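Alanine racemase (Corynebacterium glutamicum, PDB 2DY3) belongs to the pyridoxal-5'-phosphate-dependent alanine racemase family, pairing an N-terminal alpha/beta barrel with a mainly beta C-terminal domain in a two-chain assembly. Local coordinates at residues K28-V33 with S74-C79; A90-N95 with I110-E115; Q135-V140 with F177-A182; T335-R340 with Y346-R351. All coordinates share one frame; numbering follows the deposited sequence.

Contact 1 of 4, residues K28-V33 with S74-C79. With PLP (pyridoxal-5'-phosphate), chain F.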
loop_
_atom_site.group_PDB
_atom_site.type_symbol
_atom_site.label_atom_id
_atom_site.label_comp_id
_atom_site.label_asym_id
_atom_site.label_seq_id
_atom_site.Cartn_x
_atom_site.Cartn_y
_atom_site.Cartn_z
ATOM N N LYS B 28 29.478 -5.678 -14.030
ATOM C CA LYS B 28 28.974 -6.081 -12.722
ATOM C C LYS B 28 27.454 -5.970 -12.706
ATOM O O LYS B 28 26.881 -5.149 -13.416
ATOM C CB LYS B 28 29.588 -5.208 -11.628
ATOM C CG LYS B 28 31.096 -5.382 -11.503
ATOM C CD LYS B 28 31.690 -4.473 -10.439
ATOM C CE LYS B 28 33.192 -4.706 -10.307
ATOM N NZ LYS B 28 33.817 -3.837 -9.269
ATOM N N LEU B 29 26.812 -6.804 -11.896
ATOM C CA LEU B 29 25.360 -6.819 -11.798
ATOM C C LEU B 29 24.856 -6.255 -10.474
ATOM O O LEU B 29 24.997 -6.893 -9.439
ATOM C CB LEU B 29 24.842 -8.256 -11.937
ATOM C CG LEU B 29 23.546 -8.588 -12.686
ATOM C CD1 LEU B 29 22.981 -9.869 -12.095
ATOM C CD2 LEU B 29 22.527 -7.472 -12.588
ATOM N N MET B 30 24.276 -5.058 -10.510
ATOM C CA MET B 30 23.709 -4.451 -9.305
ATOM C C MET B 30 22.215 -4.714 -9.347
ATOM O O MET B 30 21.537 -4.306 -10.285
ATOM C CB MET B 30 23.938 -2.938 -9.267
ATOM C CG MET B 30 23.290 -2.268 -8.049
ATOM S SD MET B 30 23.541 -0.476 -7.965
ATOM C CE MET B 30 25.056 -0.427 -6.965
ATOM N N ALA B 31 21.703 -5.399 -8.335
ATOM C CA ALA B 31 20.279 -5.706 -8.282
ATOM C C ALA B 31 19.517 -4.611 -7.541
ATOM O O ALA B 31 19.771 -4.353 -6.364
ATOM C CB ALA B 31 20.060 -7.053 -7.590
ATOM N N VAL B 32 18.579 -3.966 -8.226
ATOM C CA VAL B 32 17.805 -2.914 -7.577
ATOM C C VAL B 32 16.646 -3.538 -6.814
ATOM O O VAL B 32 15.695 -4.040 -7.410
ATOM C CB VAL B 32 17.272 -1.885 -8.602
ATOM C CG1 VAL B 32 16.408 -0.843 -7.896
ATOM C CG2 VAL B 32 18.438 -1.209 -9.300
ATOM N N VAL B 33 16.728 -3.499 -5.488
ATOM C CA VAL B 33 15.687 -4.082 -4.654
ATOM C C VAL B 33 15.011 -3.112 -3.702
ATOM O O VAL B 33 14.599 -3.491 -2.606
ATOM C CB VAL B 33 16.229 -5.288 -3.851
ATOM C CG1 VAL B 33 16.737 -6.342 -4.810
ATOM C CG2 VAL B 33 17.338 -4.845 -2.899
ATOM N N SER B 74 26.295 -8.929 2.079
ATOM C CA SER B 74 27.660 -8.443 2.233
ATOM C C SER B 74 28.175 -7.797 0.949
ATOM O O SER B 74 29.286 -7.282 0.910
ATOM C CB SER B 74 28.587 -9.594 2.648
ATOM O OG SER B 74 28.554 -10.646 1.697
ATOM N N GLN B 75 27.369 -7.825 -0.102
ATOM C CA GLN B 75 27.774 -7.206 -1.359
ATOM C C GLN B 75 27.734 -5.678 -1.261
ATOM O O GLN B 75 27.168 -5.109 -0.325
ATOM C CB GLN B 75 26.845 -7.633 -2.507
ATOM C CG GLN B 75 27.016 -9.057 -3.031
ATOM C CD GLN B 75 26.665 -10.114 -2.003
ATOM O OE1 GLN B 75 25.767 -9.928 -1.182
ATOM N NE2 GLN B 75 27.365 -11.241 -2.054
ATOM N N GLU B 76 28.340 -5.030 -2.248
ATOM C CA GLU B 76 28.359 -3.579 -2.354
ATOM C C GLU B 76 26.893 -3.111 -2.373
ATOM O O GLU B 76 26.060 -3.708 -3.058
ATOM C CB GLU B 76 29.051 -3.204 -3.663
ATOM C CG GLU B 76 29.162 -1.732 -3.965
ATOM C CD GLU B 76 29.815 -1.488 -5.315
ATOM O OE1 GLU B 76 30.861 -2.116 -5.584
ATOM O OE2 GLU B 76 29.292 -0.668 -6.104
ATOM N N VAL B 77 26.581 -2.061 -1.618
ATOM C CA VAL B 77 25.222 -1.526 -1.559
ATOM C C VAL B 77 25.214 -0.017 -1.823
ATOM O O VAL B 77 25.971 0.727 -1.207
ATOM C CB VAL B 77 24.566 -1.792 -0.176
ATOM C CG1 VAL B 77 23.203 -1.078 -0.091
ATOM C CG2 VAL B 77 24.370 -3.295 0.034
ATOM N N LEU B 78 24.355 0.423 -2.740
ATOM C CA LEU B 78 24.241 1.842 -3.089
ATOM C C LEU B 78 22.867 2.401 -2.715
ATOM O O LEU B 78 21.839 1.779 -2.963
ATOM C CB LEU B 78 24.481 2.044 -4.586
ATOM C CG LEU B 78 24.346 3.471 -5.138
ATOM C CD1 LEU B 78 25.343 4.423 -4.479
ATOM C CD2 LEU B 78 24.573 3.432 -6.637
ATOM N N CYS B 79 22.870 3.588 -2.120
ATOM C CA CYS B 79 21.655 4.272 -1.684
ATOM C C CYS B 79 21.633 5.658 -2.352
ATOM O O CYS B 79 22.625 6.382 -2.320
ATOM C CB CYS B 79 21.698 4.351 -0.144
ATOM S SG CYS B 79 20.891 5.714 0.660
HETATM N N1 PLP F . 18.216 2.845 -10.886
HETATM C C2 PLP F . 17.568 3.819 -10.121
HETATM C C2A PLP F . 18.317 5.083 -9.735
HETATM C C3 PLP F . 16.224 3.601 -9.734
HETATM O O3 PLP F . 15.563 4.552 -8.985
HETATM C C4 PLP F . 15.562 2.394 -10.122
HETATM C C4A PLP F . 14.081 2.117 -9.759
HETATM C C5 PLP F . 16.273 1.433 -10.922
HETATM C C6 PLP F . 17.588 1.676 -11.284
HETATM C C5A PLP F . 15.649 0.156 -11.398
HETATM O O4P PLP F . 14.934 0.361 -12.609
HETATM P P PLP F . 14.118 -0.770 -13.439
HETATM O O1P PLP F . 13.163 -1.412 -12.543
HETATM O O2P PLP F . 13.479 0.032 -14.483
HETATM O O3P PLP F . 15.183 -1.686 -13.905
HETATM O O HOH W 1 31.695 -2.497 -8.079
#
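Glu76 OE1 has two partners. A water donates a hydrogen bond to Glu76 OE1 at 2.7 Å. The same water accepts a bond from Lys28 NZ at 2.8 Å, so it bridges the side chains of Lys28 and Glu76. The direct gap from Lys28 NZ to Glu76 OE1 is 5.0 Å. The other partner of OE1 is Arg118, which forms a salt bridge with it. Further along, the contact is apolar. The Met30 chain runs extended as far as SD, then bends (chi3 -92°). The bend puts CE across Leu78, and the two side chains cross at about a right angle. Met30 CE lies 3.5 Å from Leu78 CB, a tight carbon contact, and 3.9 Å from Leu78 CD2. No hydrogen bond joins the segments directly. Val32, on the same strand as Met30, packs against pyridoxal-5'-phosphate, with Val32 CG2 3.6 Å from ligand atom C6. The parallel strands 28-32 and 76-81 are not neighbours. Strand 56-59 lies between them, and its Ala56 touches both Met30 and Glu76. Met30 and Leu78 thus meet past the middle strand, within the barrel domain. Val77 points away from 28-33 and packs on helix 62-70.

Contact 2 of 4, residues A90-N95 with I110-E115; sequences AAIDRN and IETDAE
A Schellman motif closes helix 88-92, and Ile92 in its last turn packs on the loop that leads from helix 103-110 to strand 117-122. Asn95 is the C-prime residue of the motif, with positive phi (56°). Ile96 N bonds to Ala91 O. Asn95 N bonds to Ile92 O at 3.0 Å, within a type I turn from Ile92 to Asn95. Ile92 reaches the loop with two branches. Its CG2 methyl, set opposite the backbone N, lies 4.2 Å from Ala114 CB. Its other branch is extended (chi2 176°) and brings Ile92 CD1 to 4.2 Å from Thr112 CG2. Both distances are loose van der Waals contacts, and no hydrogen bond crosses between the segments. The Thr112 hydroxyl turns back to helix 103-110, where OG1 is hydrogen-bonded to Ala108 O. CG2 is the branch that meets Ile92. Between Thr112 and Ala114 the loop makes an inverse gamma turn centred on Asp113, with a weak bond of 3.2 Å from Ala114 N to Thr112 O. Ile117, in the next strand, touches both Ile92 and Thr112. Two successive helix-to-strand turns packed side by side in this way fit the repeating beta-alpha units of the alanine racemase barrel.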
loop_
_atom_site.group_PDB
_atom_site.type_symbol
_atom_site.label_atom_id
_atom_site.label_comp_id
_atom_site.label_asym_id
_atom_site.label_seq_id
_atom_site.Cartn_x
_atom_site.Cartn_y
_atom_site.Cartn_z
ATOM N N ALA B 90 25.361 6.852 9.938
ATOM C CA ALA B 90 24.998 5.506 10.369
ATOM C C ALA B 90 25.133 4.536 9.200
ATOM O O ALA B 90 25.475 3.370 9.388
ATOM C CB ALA B 90 23.569 5.491 10.895
ATOM N N ALA B 91 24.863 5.024 7.992
ATOM C CA ALA B 91 24.960 4.189 6.802
ATOM C C ALA B 91 26.431 3.970 6.464
ATOM O O ALA B 91 26.858 2.843 6.186
ATOM C CB ALA B 91 24.242 4.851 5.639
ATOM N N ILE B 92 27.199 5.055 6.487
ATOM C CA ILE B 92 28.627 4.978 6.213
ATOM C C ILE B 92 29.258 3.924 7.122
ATOM O O ILE B 92 30.064 3.109 6.672
ATOM C CB ILE B 92 29.330 6.322 6.474
ATOM C CG1 ILE B 92 28.794 7.391 5.520
ATOM C CG2 ILE B 92 30.837 6.159 6.287
ATOM C CD1 ILE B 92 29.361 8.782 5.767
ATOM N N ASP B 93 28.882 3.948 8.399
ATOM C CA ASP B 93 29.402 2.998 9.377
ATOM C C ASP B 93 29.079 1.550 9.007
ATOM O O ASP B 93 29.766 0.621 9.442
ATOM C CB ASP B 93 28.828 3.277 10.772
ATOM C CG ASP B 93 29.248 4.622 11.328
ATOM O OD1 ASP B 93 30.335 5.110 10.962
ATOM O OD2 ASP B 93 28.493 5.181 12.153
ATOM N N ARG B 94 28.026 1.367 8.215
ATOM C CA ARG B 94 27.597 0.037 7.794
ATOM C C ARG B 94 28.081 -0.302 6.380
ATOM O O ARG B 94 27.533 -1.186 5.716
ATOM C CB ARG B 94 26.070 -0.056 7.869
ATOM C CG ARG B 94 25.514 0.185 9.269
ATOM C CD ARG B 94 24.976 -1.096 9.875
ATOM N NE ARG B 94 23.563 -1.275 9.579
ATOM C CZ ARG B 94 22.919 -2.436 9.645
ATOM N NH1 ARG B 94 23.560 -3.545 9.991
ATOM N NH2 ARG B 94 21.623 -2.478 9.385
ATOM N N ASN B 95 29.111 0.404 5.929
ATOM C CA ASN B 95 29.682 0.184 4.603
ATOM C C ASN B 95 28.648 0.326 3.493
ATOM O O ASN B 95 28.594 -0.479 2.565
ATOM C CB ASN B 95 30.350 -1.196 4.532
ATOM C CG ASN B 95 31.048 -1.440 3.201
ATOM O OD1 ASN B 95 31.752 -0.565 2.682
ATOM N ND2 ASN B 95 30.864 -2.634 2.648
ATOM N N ILE B 110 32.129 15.503 2.839
ATOM C CA ILE B 110 33.497 15.979 3.004
ATOM C C ILE B 110 33.741 16.432 4.436
ATOM O O ILE B 110 34.841 16.273 4.972
ATOM C CB ILE B 110 33.789 17.159 2.059
ATOM C CG1 ILE B 110 33.819 16.670 0.607
ATOM C CG2 ILE B 110 35.111 17.807 2.420
ATOM C CD1 ILE B 110 33.884 17.795 -0.407
ATOM N N GLU B 111 32.710 16.988 5.059
ATOM C CA GLU B 111 32.847 17.465 6.424
ATOM C C GLU B 111 32.594 16.374 7.458
ATOM O O GLU B 111 32.558 16.648 8.659
ATOM C CB GLU B 111 31.917 18.658 6.656
ATOM C CG GLU B 111 32.306 19.884 5.830
ATOM C CD GLU B 111 31.304 21.018 5.946
ATOM O OE1 GLU B 111 31.555 22.095 5.364
ATOM O OE2 GLU B 111 30.264 20.831 6.610
ATOM N N THR B 112 32.427 15.139 6.991
ATOM C CA THR B 112 32.201 14.006 7.887
ATOM C C THR B 112 33.529 13.344 8.232
ATOM O O THR B 112 34.294 12.968 7.335
ATOM C CB THR B 112 31.310 12.925 7.246
ATOM O OG1 THR B 112 29.974 13.417 7.100
ATOM C CG2 THR B 112 31.303 11.672 8.119
ATOM N N ASP B 113 33.794 13.184 9.525
ATOM C CA ASP B 113 35.044 12.568 9.961
ATOM C C ASP B 113 34.917 11.061 10.123
ATOM O O ASP B 113 34.682 10.554 11.221
ATOM C CB ASP B 113 35.525 13.193 11.276
ATOM C CG ASP B 113 36.855 12.616 11.747
ATOM O OD1 ASP B 113 37.403 11.722 11.061
ATOM O OD2 ASP B 113 37.355 13.058 12.801
ATOM N N ALA B 114 35.072 10.359 9.007
ATOM C CA ALA B 114 35.017 8.907 8.961
ATOM C C ALA B 114 36.235 8.484 8.152
ATOM O O ALA B 114 36.662 9.205 7.253
ATOM C CB ALA B 114 33.740 8.444 8.276
ATOM N N GLU B 115 36.787 7.320 8.474
ATOM C CA GLU B 115 37.979 6.805 7.805
ATOM C C GLU B 115 37.942 6.772 6.280
ATOM O O GLU B 115 38.735 7.453 5.624
ATOM C CB GLU B 115 38.305 5.405 8.343
ATOM C CG GLU B 115 37.092 4.486 8.440
ATOM C CD GLU B 115 37.416 3.134 9.050
ATOM O OE1 GLU B 115 38.158 2.352 8.415
ATOM O OE2 GLU B 115 36.928 2.853 10.167
#

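Contact 3 of 4, residues Q135-V140 with F177-A182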
loop_
_atom_site.group_PDB
_atom_site.type_symbol
_atom_site.label_atom_id
_atom_site.label_comp_id
_atom_site.label_asym_id
_atom_site.label_seq_id
_atom_site.Cartn_x
_atom_site.Cartn_y
_atom_site.Cartn_z
ATOM N N GLN B 135 26.267 22.720 -14.342
ATOM C CA GLN B 135 26.840 23.921 -13.743
ATOM C C GLN B 135 27.518 23.653 -12.398
ATOM O O GLN B 135 28.377 24.428 -11.969
ATOM C CB GLN B 135 25.759 24.993 -13.559
ATOM C CG GLN B 135 25.119 25.475 -14.855
ATOM C CD GLN B 135 26.130 26.031 -15.847
ATOM O OE1 GLN B 135 26.946 25.294 -16.407
ATOM N NE2 GLN B 135 26.082 27.343 -16.067
ATOM N N GLU B 136 27.143 22.556 -11.744
ATOM C CA GLU B 136 27.707 22.211 -10.441
ATOM C C GLU B 136 28.845 21.183 -10.510
ATOM O O GLU B 136 29.605 21.035 -9.552
ATOM C CB GLU B 136 26.603 21.662 -9.524
ATOM C CG GLU B 136 25.287 22.429 -9.579
ATOM C CD GLU B 136 24.169 21.763 -8.788
ATOM O OE1 GLU B 136 23.900 20.564 -9.008
ATOM O OE2 GLU B 136 23.549 22.445 -7.948
ATOM N N TRP B 137 28.963 20.481 -11.634
ATOM C CA TRP B 137 29.996 19.452 -11.784
ATOM C C TRP B 137 31.392 19.906 -11.375
ATOM O O TRP B 137 32.060 19.244 -10.584
ATOM C CB TRP B 137 30.045 18.937 -13.227
ATOM C CG TRP B 137 28.784 18.293 -13.687
ATOM C CD1 TRP B 137 27.770 17.825 -12.904
ATOM C CD2 TRP B 137 28.419 17.996 -15.041
ATOM N NE1 TRP B 137 26.795 17.253 -13.687
ATOM C CE2 TRP B 137 27.170 17.345 -15.003
ATOM C CE3 TRP B 137 29.029 18.217 -16.283
ATOM C CZ2 TRP B 137 26.514 16.914 -16.159
ATOM C CZ3 TRP B 137 28.377 17.787 -17.430
ATOM C CH2 TRP B 137 27.133 17.143 -17.358
ATOM N N GLU B 138 31.828 21.036 -11.922
ATOM C CA GLU B 138 33.147 21.582 -11.623
ATOM C C GLU B 138 33.438 21.647 -10.130
ATOM O O GLU B 138 34.417 21.069 -9.652
ATOM C CB GLU B 138 33.288 22.987 -12.214
ATOM C CG GLU B 138 33.415 23.028 -13.723
ATOM C CD GLU B 138 34.713 22.425 -14.214
ATOM O OE1 GLU B 138 34.967 22.477 -15.436
ATOM O OE2 GLU B 138 35.479 21.901 -13.380
ATOM N N GLY B 139 32.590 22.372 -9.407
ATOM C CA GLY B 139 32.771 22.527 -7.976
ATOM C C GLY B 139 32.760 21.225 -7.201
ATOM O O GLY B 139 33.638 20.989 -6.368
ATOM N N VAL B 140 31.769 20.381 -7.475
ATOM C CA VAL B 140 31.634 19.100 -6.797
ATOM C C VAL B 140 32.811 18.149 -7.028
ATOM O O VAL B 140 33.307 17.536 -6.081
ATOM C CB VAL B 140 30.327 18.380 -7.216
ATOM C CG1 VAL B 140 30.332 16.950 -6.688
ATOM C CG2 VAL B 140 29.112 19.141 -6.676
ATOM N N PHE B 177 26.386 12.705 -19.843
ATOM C CA PHE B 177 27.005 11.885 -18.807
ATOM C C PHE B 177 28.496 11.704 -19.083
ATOM O O PHE B 177 29.315 11.794 -18.174
ATOM C CB PHE B 177 26.316 10.514 -18.743
ATOM C CG PHE B 177 26.842 9.607 -17.656
ATOM C CD1 PHE B 177 26.671 9.925 -16.316
ATOM C CD2 PHE B 177 27.476 8.414 -17.979
ATOM C CE1 PHE B 177 27.117 9.068 -15.316
ATOM C CE2 PHE B 177 27.922 7.557 -16.989
ATOM C CZ PHE B 177 27.740 7.884 -15.653
ATOM N N ARG B 178 28.843 11.444 -20.338
ATOM C CA ARG B 178 30.241 11.253 -20.709
ATOM C C ARG B 178 31.033 12.545 -20.569
ATOM O O ARG B 178 32.241 12.525 -20.349
ATOM C CB ARG B 178 30.330 10.719 -22.137
ATOM C CG ARG B 178 29.836 9.286 -22.244
ATOM C CD ARG B 178 29.760 8.788 -23.675
ATOM N NE ARG B 178 29.365 7.382 -23.696
ATOM C CZ ARG B 178 29.074 6.702 -24.798
ATOM N NH1 ARG B 178 29.132 7.296 -25.983
ATOM N NH2 ARG B 178 28.727 5.424 -24.712
ATOM N N ARG B 179 30.342 13.669 -20.695
ATOM C CA ARG B 179 30.973 14.969 -20.557
ATOM C C ARG B 179 31.343 15.140 -19.085
ATOM O O ARG B 179 32.414 15.647 -18.747
ATOM C CB ARG B 179 29.989 16.051 -21.012
ATOM C CG ARG B 179 30.503 17.470 -20.944
ATOM C CD ARG B 179 29.695 18.364 -21.881
ATOM N NE ARG B 179 28.273 18.389 -21.552
ATOM C CZ ARG B 179 27.297 18.278 -22.450
ATOM N NH1 ARG B 179 27.587 18.135 -23.737
ATOM N NH2 ARG B 179 26.029 18.309 -22.063
ATOM N N ALA B 180 30.448 14.689 -18.211
ATOM C CA ALA B 180 30.664 14.770 -16.772
ATOM C C ALA B 180 31.803 13.848 -16.336
ATOM O O ALA B 180 32.667 14.240 -15.550
ATOM C CB ALA B 180 29.377 14.399 -16.035
ATOM N N LEU B 181 31.802 12.624 -16.852
ATOM C CA LEU B 181 32.830 11.647 -16.505
ATOM C C LEU B 181 34.227 12.117 -16.913
ATOM O O LEU B 181 35.199 11.927 -16.175
ATOM C CB LEU B 181 32.509 10.300 -17.162
ATOM C CG LEU B 181 33.423 9.114 -16.829
ATOM C CD1 LEU B 181 33.495 8.906 -15.328
ATOM C CD2 LEU B 181 32.894 7.861 -17.510
ATOM N N ALA B 182 34.328 12.739 -18.084
ATOM C CA ALA B 182 35.613 13.231 -18.559
ATOM C C ALA B 182 36.093 14.377 -17.671
ATOM O O ALA B 182 37.282 14.474 -17.349
ATOM C CB ALA B 182 35.498 13.702 -20.010
#
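Both segments are helical, and their backbones come nearest at Trp137 and Ala180, whose CA atoms are 6.9 Å apart. The indole lies between the helices, over the small side chain of Ala180. Ala180 CB sits over one face of Trp137 in a CH-pi contact. Ala180 CB is 3.5 Å from the centroid of the six-membered ring of Trp137 and 1° off its normal. Trp137 chi1 is -62°, with CG set opposite the carbonyl carbon, and this carries the indole out toward 177-182. Arg179 comes to the rim of the same ring. Arg179 CG is near the ring plane, 4.1 Å from Trp137 CZ3. The arginine's charge goes to Glu134, which forms a salt bridge with Arg179 NH2. The indole is also held by a hydrogen bond from Trp137 NE1 to Val132 O. Leu183, further along helix 169-186, also touches Trp137. Around the interface, Ala180 rests on Met155 of strand 150-156, while Glu136 and Val140 touch Pro103 of helix 103-110.

Contact 4 of 4, residues T335-R340 with Y346-R351; sequences TDFAER and YEVVCR. With PLP (pyridoxal-5'-phosphate), chain F.
Val348 CG1 does the touching across this contact. Val348 CG1 lies 3.5 Å from Ala338 CA and 3.7 Å from Ala338 CB, so it presses on the backbone of the other helix. Val348 CG1 is also 3.9 Å from Phe337 CD1, placed obliquely to the ring. With chi1 at -59°, CG1 is set opposite the carbonyl carbon of Val348 and faces helix 334-340. Phe337 is held in turn by an edge-to-face contact with Phe287. Two residues before Val348, Tyr346 points away from 335-340 and meets pyridoxal-5'-phosphate. Tyr346 OH donates a 2.7 Å hydrogen bond to O2P of pyridoxal-5'-phosphate. The phosphorus lies in the plane of the tyrosine ring, at its edge. Ser199, Tyr38, Gly216 and Leu217 also bond to this ligand. Further out, Thr335 OG1 and Asn345 OD1 are hydrogen-bonded, which ties the starts of the two helices together. Glu347 OE1 is hydrogen-bonded to Thr343 OG1, and Glu347 OE2 to the backbone N of Arg281 of the second subunit. Helices 334-340 and 345-350 follow each other directly in the chain. The second packs on the first through Val348, and Tyr346, Glu347 and Arg351 pack on Tyr275 of the second subunit.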
loop_
_atom_site.group_PDB
_atom_site.type_symbol
_atom_site.label_atom_id
_atom_site.label_comp_id
_atom_site.label_asym_id
_atom_site.label_seq_id
_atom_site.Cartn_x
_atom_site.Cartn_y
_atom_site.Cartn_z
ATOM N N THR B 335 1.662 -7.584 -16.459
ATOM C CA THR B 335 1.636 -6.652 -17.581
ATOM C C THR B 335 0.222 -6.513 -18.148
ATOM O O THR B 335 -0.256 -5.403 -18.376
ATOM C CB THR B 335 2.615 -7.103 -18.701
ATOM O OG1 THR B 335 3.930 -7.243 -18.152
ATOM C CG2 THR B 335 2.669 -6.077 -19.824
ATOM N N ASP B 336 -0.447 -7.636 -18.376
ATOM C CA ASP B 336 -1.813 -7.610 -18.896
ATOM C C ASP B 336 -2.718 -6.843 -17.932
ATOM O O ASP B 336 -3.497 -5.970 -18.340
ATOM C CB ASP B 336 -2.350 -9.030 -19.049
ATOM C CG ASP B 336 -3.794 -9.055 -19.508
ATOM O OD1 ASP B 336 -4.037 -8.908 -20.722
ATOM O OD2 ASP B 336 -4.693 -9.205 -18.655
ATOM N N PHE B 337 -2.611 -7.182 -16.649
ATOM C CA PHE B 337 -3.410 -6.535 -15.617
ATOM C C PHE B 337 -3.098 -5.042 -15.608
ATOM O O PHE B 337 -3.994 -4.212 -15.469
ATOM C CB PHE B 337 -3.093 -7.147 -14.246
ATOM C CG PHE B 337 -3.964 -6.637 -13.135
ATOM C CD1 PHE B 337 -3.418 -5.947 -12.066
ATOM C CD2 PHE B 337 -5.331 -6.843 -13.159
ATOM C CE1 PHE B 337 -4.220 -5.473 -11.045
ATOM C CE2 PHE B 337 -6.138 -6.371 -12.138
ATOM C CZ PHE B 337 -5.582 -5.687 -11.083
ATOM N N ALA B 338 -1.817 -4.713 -15.767
ATOM C CA ALA B 338 -1.373 -3.324 -15.788
ATOM C C ALA B 338 -2.060 -2.550 -16.903
ATOM O O ALA B 338 -2.621 -1.481 -16.666
ATOM C CB ALA B 338 0.139 -3.256 -15.968
ATOM N N GLU B 339 -2.013 -3.085 -18.121
ATOM C CA GLU B 339 -2.634 -2.402 -19.248
ATOM C C GLU B 339 -4.152 -2.308 -19.110
ATOM O O GLU B 339 -4.757 -1.347 -19.584
ATOM C CB GLU B 339 -2.230 -3.065 -20.574
ATOM C CG GLU B 339 -2.110 -4.578 -20.546
ATOM C CD GLU B 339 -1.484 -5.137 -21.820
ATOM O OE1 GLU B 339 -1.412 -6.377 -21.960
ATOM O OE2 GLU B 339 -1.061 -4.335 -22.682
ATOM N N ARG B 340 -4.766 -3.290 -18.454
ATOM C CA ARG B 340 -6.213 -3.261 -18.242
ATOM C C ARG B 340 -6.516 -2.087 -17.319
ATOM O O ARG B 340 -7.567 -1.454 -17.423
ATOM C CB ARG B 340 -6.700 -4.561 -17.587
ATOM C CG ARG B 340 -6.684 -5.792 -18.496
ATOM C CD ARG B 340 -7.855 -5.799 -19.470
ATOM N NE ARG B 340 -7.658 -6.753 -20.564
ATOM C CZ ARG B 340 -7.499 -8.066 -20.409
ATOM N NH1 ARG B 340 -7.513 -8.607 -19.199
ATOM N NH2 ARG B 340 -7.321 -8.841 -21.471
ATOM N N TYR B 346 5.137 -2.161 -13.173
ATOM C CA TYR B 346 5.887 -1.706 -11.999
ATOM C C TYR B 346 4.905 -1.387 -10.870
ATOM O O TYR B 346 5.112 -1.764 -9.713
ATOM C CB TYR B 346 6.661 -0.418 -12.294
ATOM C CG TYR B 346 7.850 -0.534 -13.223
ATOM C CD1 TYR B 346 7.686 -0.542 -14.600
ATOM C CD2 TYR B 346 9.148 -0.562 -12.717
ATOM C CE1 TYR B 346 8.776 -0.566 -15.448
ATOM C CE2 TYR B 346 10.246 -0.586 -13.557
ATOM C CZ TYR B 346 10.054 -0.587 -14.924
ATOM O OH TYR B 346 11.139 -0.583 -15.770
ATOM N N GLU B 347 3.834 -0.679 -11.216
ATOM C CA GLU B 347 2.844 -0.280 -10.224
ATOM C C GLU B 347 1.964 -1.420 -9.724
ATOM O O GLU B 347 1.653 -1.489 -8.536
ATOM C CB GLU B 347 1.970 0.859 -10.765
ATOM C CG GLU B 347 0.960 1.386 -9.738
ATOM C CD GLU B 347 0.300 2.696 -10.161
ATOM O OE1 GLU B 347 -0.236 2.762 -11.284
ATOM O OE2 GLU B 347 0.313 3.659 -9.367
ATOM N N VAL B 348 1.569 -2.323 -10.613
ATOM C CA VAL B 348 0.723 -3.428 -10.189
ATOM C C VAL B 348 1.403 -4.344 -9.159
ATOM O O VAL B 348 0.764 -4.760 -8.197
ATOM C CB VAL B 348 0.234 -4.264 -11.402
ATOM C CG1 VAL B 348 -0.547 -3.367 -12.368
ATOM C CG2 VAL B 348 1.394 -4.908 -12.103
ATOM N N VAL B 349 2.687 -4.653 -9.330
ATOM C CA VAL B 349 3.336 -5.521 -8.348
ATOM C C VAL B 349 3.503 -4.829 -6.998
ATOM O O VAL B 349 3.625 -5.490 -5.968
ATOM C CB VAL B 349 4.711 -6.029 -8.833
ATOM C CG1 VAL B 349 4.527 -6.874 -10.099
ATOM C CG2 VAL B 349 5.659 -4.859 -9.071
ATOM N N CYS B 350 3.490 -3.498 -7.007
ATOM C CA CYS B 350 3.624 -2.721 -5.777
ATOM C C CYS B 350 2.280 -2.520 -5.088
ATOM O O CYS B 350 2.233 -2.062 -3.946
ATOM C CB CYS B 350 4.227 -1.338 -6.069
ATOM S SG CYS B 350 6.018 -1.299 -6.313
ATOM N N ARG B 351 1.190 -2.862 -5.771
ATOM C CA ARG B 351 -0.144 -2.664 -5.211
ATOM C C ARG B 351 -0.613 -3.534 -4.043
ATOM O O ARG B 351 -1.183 -3.011 -3.080
ATOM C CB ARG B 351 -1.194 -2.731 -6.325
ATOM C CG ARG B 351 -1.166 -1.543 -7.281
ATOM C CD ARG B 351 -1.530 -0.230 -6.580
ATOM N NE ARG B 351 -0.636 0.076 -5.464
ATOM C CZ ARG B 351 0.667 0.320 -5.583
ATOM N NH1 ARG B 351 1.242 0.302 -6.779
ATOM N NH2 ARG B 351 1.401 0.563 -4.502
HETATM N N1 PLP F . 18.216 2.845 -10.886
HETATM C C2 PLP F . 17.568 3.819 -10.121
HETATM C C2A PLP F . 18.317 5.083 -9.735
HETATM C C3 PLP F . 16.224 3.601 -9.734
HETATM O O3 PLP F . 15.563 4.552 -8.985
HETATM C C4 PLP F . 15.562 2.394 -10.122
HETATM C C4A PLP F . 14.081 2.117 -9.759
HETATM C C5 PLP F . 16.273 1.433 -10.922
HETATM C C6 PLP F . 17.588 1.676 -11.284
HETATM C C5A PLP F . 15.649 0.156 -11.398
HETATM O O4P PLP F . 14.934 0.361 -12.609
HETATM P P PLP F . 14.118 -0.770 -13.439
HETATM O O1P PLP F . 13.163 -1.412 -12.543
HETATM O O2P PLP F . 13.479 0.032 -14.483
HETATM O O3P PLP F . 15.183 -1.686 -13.905
#

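Contacts 1 and 4 both touch pyridoxal-5'-phosphate. Val32 in contact 1 packs on its ring, and Tyr346 in contact 4 binds its phosphate. Their centres are 25 Å apart, on opposite sides of the chain's centre, and residues of both the N-terminal and the C-terminal domain reach the ligand. Contacts 2 and 3 belong to the N-terminal domain but take no part in the pocket. Contact 2 is close to contact 1, with nearest atoms about 5 Å apart, and strand 76-81 is followed in the chain by helix 88-92. Contact 3 joins later helices of the barrel, its centre 24 Å from those of contacts 1 and 2. Contacts 2 and 4 are the most distant pair, with centres 39 Å apart.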